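Local coordinates for aspartate-semialdehyde dehydrogenase (Vibrio cholerae, PDB 2R00), which catalyses the NADPH-dependent reductive dephosphorylation of L-aspartyl-4-phosphate to L-aspartate-semialdehyde, a shared step in lysine and methionine biosynthesis, at residues Q203-G208 with E212-V217; W218-I223 with I229-T234; D263-E266 with G270-L273; V297-D300 with G306-L309. One frame throughout, in Å; residues are numbered along the deposited sequence. Where two conformers were deposited one is given.

Contact 1: residues Q203-G208 with E212-V217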
loop_
_atom_site.group_PDB
_atom_site.type_symbol
_atom_site.label_atom_id
_atom_site.label_comp_id
_atom_site.label_asym_id
_atom_site.label_seq_id
_atom_site.Cartn_x
_atom_site.Cartn_y
_atom_site.Cartn_z
ATOM N N GLN A 203 17.622 7.522 14.414
ATOM C CA GLN A 203 18.799 7.107 15.192
ATOM C C GLN A 203 18.580 7.104 16.705
ATOM O O GLN A 203 19.330 6.452 17.436
ATOM C CB GLN A 203 20.043 7.939 14.822
ATOM C CG GLN A 203 20.403 7.924 13.327
ATOM C CD GLN A 203 20.628 6.522 12.770
ATOM O OE1 GLN A 203 21.297 5.690 13.386
ATOM N NE2 GLN A 203 20.076 6.263 11.588
ATOM N N PHE A 204 17.566 7.826 17.175
ATOM C CA PHE A 204 17.218 7.811 18.599
ATOM C C PHE A 204 16.368 6.596 18.965
ATOM O O PHE A 204 16.678 5.870 19.918
ATOM C CB PHE A 204 16.482 9.096 19.010
ATOM C CG PHE A 204 15.904 9.044 20.406
ATOM C CD1 PHE A 204 16.696 9.339 21.511
ATOM C CD2 PHE A 204 14.569 8.689 20.611
ATOM C CE1 PHE A 204 16.171 9.291 22.796
ATOM C CE2 PHE A 204 14.028 8.639 21.896
ATOM C CZ PHE A 204 14.831 8.943 22.989
ATOM N N MET A 205 15.283 6.398 18.213
ATOM C CA MET A 205 14.324 5.339 18.507
ATOM C C MET A 205 14.981 3.978 18.341
ATOM O O MET A 205 14.687 3.049 19.097
ATOM C CB MET A 205 13.088 5.438 17.603
ATOM C CG MET A 205 12.233 6.686 17.819
ATOM S SD MET A 205 11.640 6.873 19.508
ATOM C CE MET A 205 10.530 5.466 19.649
ATOM N N ASP A 206 15.873 3.887 17.349
ATOM C CA ASP A 206 16.565 2.642 16.985
ATOM C C ASP A 206 15.581 1.470 16.874
ATOM O O ASP A 206 15.850 0.368 17.358
ATOM C CB ASP A 206 17.697 2.336 17.983
ATOM C CG ASP A 206 18.594 1.187 17.527
ATOM O OD1 ASP A 206 18.799 1.013 16.296
ATOM O OD2 ASP A 206 19.099 0.455 18.405
ATOM N N ASN A 207 14.435 1.723 16.238
ATOM C CA ASN A 207 13.378 0.714 16.159
ATOM C C ASN A 207 13.033 0.265 14.737
ATOM O O ASN A 207 12.046 -0.440 14.531
ATOM C CB ASN A 207 12.119 1.185 16.902
ATOM C CG ASN A 207 11.483 2.415 16.272
ATOM O OD1 ASN A 207 11.964 2.936 15.264
ATOM N ND2 ASN A 207 10.405 2.893 16.876
ATOM N N GLY A 208 13.840 0.692 13.769
ATOM C CA GLY A 208 13.637 0.321 12.374
ATOM C C GLY A 208 12.738 1.273 11.606
ATOM O O GLY A 208 12.693 1.228 10.386
ATOM N N GLU A 212 10.584 10.394 9.241
ATOM C CA GLU A 212 9.241 10.732 8.709
ATOM C C GLU A 212 8.186 9.864 9.388
ATOM O O GLU A 212 7.146 10.371 9.791
ATOM C CB GLU A 212 9.222 10.553 7.196
ATOM C CG GLU A 212 7.987 11.095 6.490
ATOM C CD GLU A 212 8.018 10.831 4.987
ATOM O OE1 GLU A 212 7.234 11.481 4.254
ATOM O OE2 GLU A 212 8.828 9.983 4.536
ATOM N N GLU A 213 8.467 8.570 9.533
ATOM C CA GLU A 213 7.487 7.634 10.092
ATOM C C GLU A 213 7.228 7.947 11.557
ATOM O O GLU A 213 6.084 8.010 11.971
ATOM C CB GLU A 213 7.904 6.170 9.893
ATOM C CG GLU A 213 7.826 5.708 8.423
ATOM C CD GLU A 213 8.617 4.430 8.111
ATOM O OE1 GLU A 213 9.311 3.878 8.994
ATOM O OE2 GLU A 213 8.519 3.969 6.958
ATOM N N MET A 214 8.290 8.153 12.338
ATOM C CA MET A 214 8.138 8.512 13.751
ATOM C C MET A 214 7.379 9.825 13.904
ATOM O O MET A 214 6.600 9.997 14.841
ATOM C CB MET A 214 9.507 8.596 14.445
ATOM C CG MET A 214 10.127 7.235 14.777
ATOM S SD MET A 214 8.981 5.997 15.447
ATOM C CE MET A 214 8.274 6.764 16.925
ATOM N N LYS A 215 7.603 10.755 12.982
ATOM C CA LYS A 215 6.916 12.045 13.043
ATOM C C LYS A 215 5.411 11.889 12.907
ATOM O O LYS A 215 4.657 12.581 13.582
ATOM C CB LYS A 215 7.474 13.018 12.007
ATOM C CG LYS A 215 8.728 13.734 12.493
ATOM C CD LYS A 215 9.593 14.278 11.373
ATOM C CE LYS A 215 8.794 14.672 10.145
ATOM N NZ LYS A 215 8.050 15.940 10.311
ATOM N N MET A 216 4.984 10.943 12.069
ATOM C CA MET A 216 3.572 10.611 11.917
ATOM C C MET A 216 2.979 10.041 13.207
ATOM O O MET A 216 1.866 10.396 13.598
ATOM C CB MET A 216 3.389 9.645 10.749
ATOM C CG MET A 216 1.948 9.359 10.375
ATOM S SD MET A 216 1.749 8.808 8.646
ATOM C CE MET A 216 0.023 9.228 8.446
ATOM N N VAL A 217 3.733 9.171 13.878
ATOM C CA VAL A 217 3.325 8.649 15.171
ATOM C C VAL A 217 3.058 9.790 16.137
ATOM O O VAL A 217 2.012 9.846 16.761
ATOM C CB VAL A 217 4.419 7.738 15.787
ATOM C CG1 VAL A 217 4.007 7.295 17.189
ATOM C CG2 VAL A 217 4.698 6.529 14.898
#
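The carboxamide of N207 is the one flat group that meets the helix across this contact. It does so with its nitrogen end: ND2 of N207 comes to 3.7 Å from SD of M214, at van der Waals distance. CG of N207 sits between its own backbone N and carbonyl carbon (chi1 64°), where OD1 can reach the backbone N of Y209 as in an Asx turn, a bond that fixes the rotation of the amide. Beside it, two bent methionines cross at a slant. CG of M205 lies 3.7 Å from CG of M214, and their CE methyls are 3.8 Å apart. Flexible, polarisable methionine suits this place, since its chain can bend at chi2 and chi3 to follow an irregular loop. Glycine fits G208, whose phi is positive (90°). From the second subunit, I301 packs on both N207 and M214, and R296 binds the carbonyl of G208 and OE1 of E213. That OE1 also accepts from T210 N, the glutamate half of a capping box. The whole is a helix N-terminus with its lead-in loop, set at the dimer interface.

Contact 2: residues W218-I223 with I229-T234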
loop_
_atom_site.group_PDB
_atom_site.type_symbol
_atom_site.label_atom_id
_atom_site.label_comp_id
_atom_site.label_asym_id
_atom_site.label_seq_id
_atom_site.Cartn_x
_atom_site.Cartn_y
_atom_site.Cartn_z
ATOM N N TRP A 218 4.020 10.702 16.243
ATOM C CA TRP A 218 3.961 11.783 17.217
ATOM C C TRP A 218 2.848 12.777 16.898
ATOM O O TRP A 218 2.141 13.229 17.808
ATOM C CB TRP A 218 5.321 12.486 17.324
ATOM C CG TRP A 218 6.428 11.568 17.791
ATOM C CD1 TRP A 218 6.314 10.520 18.680
ATOM C CD2 TRP A 218 7.812 11.629 17.420
ATOM N NE1 TRP A 218 7.543 9.917 18.861
ATOM C CE2 TRP A 218 8.481 10.585 18.114
ATOM C CE3 TRP A 218 8.558 12.468 16.576
ATOM C CZ2 TRP A 218 9.850 10.350 17.977
ATOM C CZ3 TRP A 218 9.933 12.226 16.438
ATOM C CH2 TRP A 218 10.557 11.174 17.131
ATOM N N GLU A 219 2.680 13.100 15.616
ATOM C CA GLU A 219 1.541 13.923 15.184
ATOM C C GLU A 219 0.191 13.271 15.512
ATOM O O GLU A 219 -0.700 13.930 16.025
ATOM C CB GLU A 219 1.634 14.264 13.691
ATOM C CG GLU A 219 2.799 15.202 13.342
ATOM C CD GLU A 219 2.781 15.683 11.893
ATOM O OE1 GLU A 219 1.690 15.913 11.344
ATOM O OE2 GLU A 219 3.875 15.866 11.309
ATOM N N THR A 220 0.053 11.982 15.214
ATOM C CA THR A 220 -1.197 11.238 15.430
ATOM C C THR A 220 -1.603 11.171 16.907
ATOM O O THR A 220 -2.764 11.423 17.260
ATOM C CB THR A 220 -1.089 9.813 14.827
ATOM O OG1 THR A 220 -0.933 9.929 13.409
ATOM C CG2 THR A 220 -2.322 8.976 15.123
ATOM N N GLN A 221 -0.629 10.846 17.759
ATOM C CA GLN A 221 -0.836 10.783 19.207
ATOM C C GLN A 221 -1.172 12.142 19.824
ATOM O O GLN A 221 -1.990 12.218 20.751
ATOM C CB GLN A 221 0.401 10.191 19.887
ATOM C CG GLN A 221 0.600 8.701 19.611
ATOM C CD GLN A 221 1.872 8.151 20.230
ATOM O OE1 GLN A 221 2.811 8.896 20.534
ATOM N NE2 GLN A 221 1.919 6.836 20.403
ATOM N N LYS A 222 -0.517 13.197 19.330
ATOM C CA LYS A 222 -0.795 14.571 19.756
ATOM C C LYS A 222 -2.219 15.007 19.399
ATOM O O LYS A 222 -2.948 15.517 20.253
ATOM C CB LYS A 222 0.215 15.552 19.148
ATOM C CG LYS A 222 0.082 16.993 19.627
ATOM C CD LYS A 222 1.323 17.819 19.289
ATOM C CE LYS A 222 1.306 19.207 19.947
ATOM N NZ LYS A 222 2.637 19.916 19.774
ATOM N N ILE A 223 -2.607 14.821 18.143
ATOM C CA ILE A 223 -3.924 15.267 17.680
ATOM C C ILE A 223 -5.051 14.530 18.417
ATOM O O ILE A 223 -5.999 15.163 18.879
ATOM C CB ILE A 223 -4.059 15.189 16.144
ATOM C CG1 ILE A 223 -3.096 16.193 15.500
ATOM C CG2 ILE A 223 -5.500 15.494 15.692
ATOM C CD1 ILE A 223 -2.716 15.892 14.040
ATOM N N ILE A 229 -2.545 5.271 22.074
ATOM C CA ILE A 229 -2.730 4.800 20.698
ATOM C C ILE A 229 -1.384 4.489 20.074
ATOM O O ILE A 229 -0.512 5.356 19.967
ATOM C CB ILE A 229 -3.476 5.786 19.790
ATOM C CG1 ILE A 229 -4.753 6.285 20.457
ATOM C CG2 ILE A 229 -3.844 5.103 18.482
ATOM C CD1 ILE A 229 -5.555 7.258 19.592
ATOM N N MET A 230 -1.221 3.239 19.665
ATOM C CA MET A 230 -0.024 2.844 18.934
ATOM C C MET A 230 -0.218 3.075 17.437
ATOM O O MET A 230 -1.281 2.795 16.881
ATOM C CB MET A 230 0.358 1.399 19.262
ATOM C CG MET A 230 0.780 1.193 20.744
ATOM S SD MET A 230 2.299 2.065 21.260
ATOM C CE MET A 230 1.631 3.517 22.090
ATOM N N VAL A 231 0.816 3.625 16.809
ATOM C CA VAL A 231 0.790 3.976 15.397
ATOM C C VAL A 231 2.036 3.386 14.748
ATOM O O VAL A 231 3.155 3.616 15.205
ATOM C CB VAL A 231 0.784 5.509 15.180
ATOM C CG1 VAL A 231 0.555 5.834 13.701
ATOM C CG2 VAL A 231 -0.281 6.202 16.071
ATOM N N ASN A 232 1.836 2.623 13.686
ATOM C CA ASN A 232 2.933 1.949 12.997
ATOM C C ASN A 232 2.924 2.309 11.510
ATOM O O ASN A 232 2.273 1.630 10.711
ATOM C CB ASN A 232 2.795 0.441 13.223
ATOM C CG ASN A 232 2.751 0.087 14.705
ATOM O OD1 ASN A 232 3.709 0.335 15.423
ATOM N ND2 ASN A 232 1.626 -0.449 15.170
ATOM N N PRO A 233 3.591 3.421 11.141
ATOM C CA PRO A 233 3.585 3.870 9.756
ATOM C C PRO A 233 4.698 3.281 8.895
ATOM O O PRO A 233 5.802 2.986 9.392
ATOM C CB PRO A 233 3.794 5.396 9.874
ATOM C CG PRO A 233 3.877 5.693 11.358
ATOM C CD PRO A 233 4.312 4.387 11.979
ATOM N N THR A 234 4.388 3.123 7.610
ATOM C CA THR A 234 5.366 2.810 6.581
ATOM C C THR A 234 5.218 3.872 5.500
ATOM O O THR A 234 4.181 3.970 4.847
ATOM C CB THR A 234 5.154 1.400 5.997
ATOM O OG1 THR A 234 5.174 0.443 7.059
ATOM C CG2 THR A 234 6.277 1.053 5.006
#
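One hydrogen bond joins Q221 of the helix to I229 at the approach to the strand. NE2 of Q221 donates to the backbone O of I229 over 2.9 Å, with an N-H...O angle of 168°. The acceptor lies close to the plane of the glutamine amide, and the donor comes nearly head-on to the carbonyl (C=O...N 161°). Glutamine suits the position because its chain, extended beyond CG, is long enough to cross from the helix while CG itself passes alongside the same carbonyl oxygen.

The remaining contacts are apolar or nearly so. The CE methyl of M230, whose CB points away from the helix, curls back to lie 3.7 Å from Q221 NE2. T220 and V231 meet methyl to methyl, CG2 of T220 being 3.6 Å from CG2 of V231. Threonine can do this inside the fold because its OG1 bonds back to M216 O one helical turn earlier, leaving CG2, anti to the backbone N, to face the branched valine.

The axes of 218-223 and 230-234 approach to 8.6 Å and run at 150°, roughly antiparallel. Helix 211-223 forms the middle of a beta-alpha-beta crossover from strand 149-159 to its parallel neighbour 230-238; T220 also touches I152 on the first of these strands and, on helix 131-147, M136.

Contact 3: residues D263-E266 with G270-L273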
loop_
_atom_site.group_PDB
_atom_site.type_symbol
_atom_site.label_atom_id
_atom_site.label_comp_id
_atom_site.label_asym_id
_atom_site.label_seq_id
_atom_site.Cartn_x
_atom_site.Cartn_y
_atom_site.Cartn_z
ATOM N N ASP A 263 -21.475 3.991 6.667
ATOM C CA ASP A 263 -22.582 4.910 6.968
ATOM C C ASP A 263 -22.094 6.167 7.693
ATOM O O ASP A 263 -22.448 7.278 7.309
ATOM C CB ASP A 263 -23.664 4.212 7.800
ATOM C CG ASP A 263 -24.520 3.257 6.979
ATOM O OD1 ASP A 263 -24.508 3.339 5.725
ATOM O OD2 ASP A 263 -25.211 2.417 7.598
ATOM N N MET A 264 -21.283 5.973 8.735
ATOM C CA MET A 264 -20.689 7.072 9.505
ATOM C C MET A 264 -19.900 8.038 8.634
ATOM O O MET A 264 -20.075 9.250 8.735
ATOM C CB MET A 264 -19.736 6.534 10.565
ATOM C CG MET A 264 -20.368 5.915 11.758
ATOM S SD MET A 264 -19.049 5.317 12.823
ATOM C CE MET A 264 -19.952 4.013 13.643
ATOM N N LEU A 265 -19.018 7.487 7.800
ATOM C CA LEU A 265 -18.152 8.283 6.931
ATOM C C LEU A 265 -18.948 9.063 5.890
ATOM O O LEU A 265 -18.581 10.173 5.517
ATOM C CB LEU A 265 -17.099 7.395 6.245
ATOM C CG LEU A 265 -16.124 6.591 7.125
ATOM C CD1 LEU A 265 -15.053 5.917 6.280
ATOM C CD2 LEU A 265 -15.473 7.412 8.243
ATOM N N GLU A 266 -20.045 8.471 5.435
ATOM C CA GLU A 266 -20.934 9.100 4.466
ATOM C C GLU A 266 -21.620 10.328 5.064
ATOM O O GLU A 266 -21.951 11.271 4.349
ATOM C CB GLU A 266 -21.988 8.092 4.038
ATOM C CG GLU A 266 -22.374 8.159 2.582
ATOM C CD GLU A 266 -23.008 6.861 2.113
ATOM O OE1 GLU A 266 -22.806 6.502 0.932
ATOM O OE2 GLU A 266 -23.687 6.191 2.931
ATOM N N GLY A 270 -16.507 16.732 5.118
ATOM C CA GLY A 270 -15.158 16.721 4.562
ATOM C C GLY A 270 -14.726 15.389 3.962
ATOM O O GLY A 270 -13.692 15.313 3.298
ATOM N N ILE A 271 -15.517 14.342 4.190
ATOM C CA ILE A 271 -15.221 13.012 3.652
ATOM C C ILE A 271 -16.123 12.689 2.469
ATOM O O ILE A 271 -17.338 12.851 2.556
ATOM C CB ILE A 271 -15.401 11.908 4.727
ATOM C CG1 ILE A 271 -14.376 12.085 5.851
ATOM C CG2 ILE A 271 -15.310 10.504 4.093
ATOM C CD1 ILE A 271 -14.624 11.247 7.077
ATOM N N GLU A 272 -15.526 12.250 1.364
ATOM C CA GLU A 272 -16.297 11.621 0.302
ATOM C C GLU A 272 -16.036 10.114 0.310
ATOM O O GLU A 272 -14.904 9.664 0.080
ATOM C CB GLU A 272 -15.992 12.231 -1.065
ATOM C CG GLU A 272 -16.762 11.544 -2.204
ATOM C CD GLU A 272 -16.955 12.421 -3.431
ATOM O OE1 GLU A 272 -16.681 13.635 -3.354
ATOM O OE2 GLU A 272 -17.395 11.892 -4.479
ATOM N N LEU A 273 -17.086 9.345 0.590
ATOM C CA LEU A 273 -17.001 7.890 0.562
ATOM C C LEU A 273 -17.425 7.310 -0.785
ATOM O O LEU A 273 -18.506 7.629 -1.306
ATOM C CB LEU A 273 -17.843 7.268 1.679
ATOM C CG LEU A 273 -17.679 5.750 1.802
ATOM C CD1 LEU A 273 -16.659 5.413 2.894
ATOM C CD2 LEU A 273 -19.010 5.092 2.076
#
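L265 turns its CG anti to its own carbonyl carbon (chi1 -59°), and its two methyls then divide between I271 and L273. CD1 of L265 reaches CD1 of L273 at 3.8 Å, while CD2 of L265 lies 4.1 Å from CD1 of I271. L273 answers with CG anti to its backbone N (chi1 -174°), a torsion that carries its chain across that of L265 at about a right angle, so that its CD1 also touches CB of L265. The I271 chain slants over L265, and its second branch, CG2, rests 3.6 Å from the backbone O of L265. A forked leucine on the helix suits two partners spaced two residues apart on a strand, while beta-branched isoleucine is at home in extended backbone. G270, with phi 88°, makes the turn into that strand. At the margin, OE1 of E266 passes 4.2 Å from CD2 of L273, but the carboxylate belongs to R275, to which OE2 makes a salt bridge and which also binds D263. L265 and I271 both touch V294 on strand 292-300. Charge is thus kept to the outer side, and between these two segments the contact rests on methyl groups and carries no directional bond.

Contact 4: residues V297-D300 with G306-L309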
loop_
_atom_site.group_PDB
_atom_site.type_symbol
_atom_site.label_atom_id
_atom_site.label_comp_id
_atom_site.label_asym_id
_atom_site.label_seq_id
_atom_site.Cartn_x
_atom_site.Cartn_y
_atom_site.Cartn_z
ATOM N N VAL A 297 -13.441 0.146 1.992
ATOM C CA VAL A 297 -13.760 -0.016 3.427
ATOM C C VAL A 297 -14.291 -1.419 3.758
ATOM O O VAL A 297 -15.339 -1.829 3.251
ATOM C CB VAL A 297 -14.765 1.063 3.920
ATOM C CG1 VAL A 297 -15.056 0.905 5.422
ATOM C CG2 VAL A 297 -14.259 2.486 3.600
ATOM N N ARG A 298 -13.568 -2.145 4.611
ATOM C CA ARG A 298 -13.893 -3.544 4.908
ATOM C C ARG A 298 -13.267 -4.037 6.210
ATOM O O ARG A 298 -12.216 -3.549 6.618
ATOM C CB ARG A 298 -13.496 -4.452 3.730
ATOM C CG ARG A 298 -11.990 -4.498 3.410
ATOM C CD ARG A 298 -11.755 -4.830 1.949
ATOM N NE ARG A 298 -10.339 -5.015 1.602
ATOM C CZ ARG A 298 -9.933 -5.530 0.442
ATOM N NH1 ARG A 298 -10.827 -5.899 -0.471
ATOM N NH2 ARG A 298 -8.639 -5.671 0.175
ATOM N N ASN A 299 -13.915 -5.000 6.863
ATOM C CA ASN A 299 -13.358 -5.605 8.063
ATOM C C ASN A 299 -12.249 -6.578 7.699
ATOM O O ASN A 299 -12.162 -7.030 6.548
ATOM C CB ASN A 299 -14.428 -6.352 8.865
ATOM C CG ASN A 299 -15.396 -5.425 9.577
ATOM O OD1 ASN A 299 -16.562 -5.356 9.215
ATOM N ND2 ASN A 299 -14.915 -4.708 10.597
ATOM N N ASP A 300 -11.389 -6.878 8.667
ATOM C CA ASP A 300 -10.581 -8.077 8.583
ATOM C C ASP A 300 -11.592 -9.225 8.612
ATOM O O ASP A 300 -12.596 -9.155 9.332
ATOM C CB ASP A 300 -9.636 -8.212 9.779
ATOM C CG ASP A 300 -8.433 -7.264 9.723
ATOM O OD1 ASP A 300 -8.080 -6.717 8.648
ATOM O OD2 ASP A 300 -7.824 -7.071 10.793
ATOM N N GLY A 306 -11.098 -5.348 13.527
ATOM C CA GLY A 306 -10.149 -4.893 12.526
ATOM C C GLY A 306 -10.883 -4.238 11.372
ATOM O O GLY A 306 -11.759 -4.850 10.749
ATOM N N ILE A 307 -10.534 -2.984 11.095
ATOM C CA ILE A 307 -11.139 -2.227 9.994
ATOM C C ILE A 307 -10.050 -1.716 9.045
ATOM O O ILE A 307 -8.983 -1.257 9.486
ATOM C CB ILE A 307 -12.063 -1.077 10.525
ATOM C CG1 ILE A 307 -13.500 -1.579 10.694
ATOM C CG2 ILE A 307 -12.079 0.141 9.593
ATOM C CD1 ILE A 307 -14.316 -1.589 9.367
ATOM N N ASN A 308 -10.331 -1.826 7.747
ATOM C CA ASN A 308 -9.421 -1.432 6.681
ATOM C C ASN A 308 -10.085 -0.397 5.781
ATOM O O ASN A 308 -11.273 -0.493 5.496
ATOM C CB ASN A 308 -9.041 -2.646 5.826
ATOM C CG ASN A 308 -8.330 -3.714 6.619
ATOM O OD1 ASN A 308 -7.122 -3.627 6.851
ATOM N ND2 ASN A 308 -9.072 -4.733 7.040
ATOM N N LEU A 309 -9.304 0.581 5.337
ATOM C CA LEU A 309 -9.768 1.601 4.401
ATOM C C LEU A 309 -8.564 2.233 3.722
ATOM O O LEU A 309 -7.453 2.177 4.248
ATOM C CB LEU A 309 -10.599 2.682 5.113
ATOM C CG LEU A 309 -9.910 3.507 6.216
ATOM C CD1 LEU A 309 -10.489 4.895 6.283
ATOM C CD2 LEU A 309 -9.998 2.827 7.562
#
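This is the closing end of the beta hairpin formed by strands 292-300 and 306-313 in the dimerisation domain. R298 and N308 make an antiparallel hydrogen-bonded pair: R298 N donates to N308 O at 3.0 Å, and N308 N returns a bond to R298 O at 2.8 Å. N299 and I307 form the next, non-hydrogen-bonded pair. G306 O is gripped twice, by D300 N at 2.9 Å and by ND2 of N299 at 3.2 Å, the two donors arriving from opposite faces of the carbonyl plane. ND2 of N299 also lies 3.4 Å from CD1 of I307, while OD1 of N299 accepts from A258 N at the start of helix 258-267.

With CG of N308 anti to its carbonyl carbon (chi1 -61°), ND2 of N308 donates across the strands to OD1 of D300, short at 2.7 Å and nearly straight at 173°. The oxygen is met from above the carboxylate plane but lies in the asparagine amide plane; the two planes stand 48° apart. Asparagine fits here because its other end, OD1, accepts from H249 ND1. OD2 of D300 comes 3.6 Å from CA of G306, where glycine leaves it room.

Strand 306-313 is flanked on its other edge by strand 244-252, through the backbone of I307 and V250. The face carrying N299 and I307 lies under helix 258-267, with I307 also on helix 131-147. The face of R298 and N308 meets the second subunit, where R298 binds E213 and T234, and D300 OD1 accepts from N153.

Along the chain the four contacts follow in series; none encloses or crosses another. Contact 1 closes the short turn that leads into helix 211-223, and contact 2 closes the loop from the end of that helix to strand 230-238. The two touch, V217 packing against V231 and E213 against P233. Contact 3 closes the turn from helix 258-267 to strand 271-273, and contact 4 the hairpin that follows. L273 meets V297 where those two contacts join. Contacts 2, 3 and 4 reach the same sheet, contacts 2 and 3 at its outermost strands. Across the dimer, T234 of one subunit bonds R298 of the other, and E213 pairs with it, more weakly in one copy.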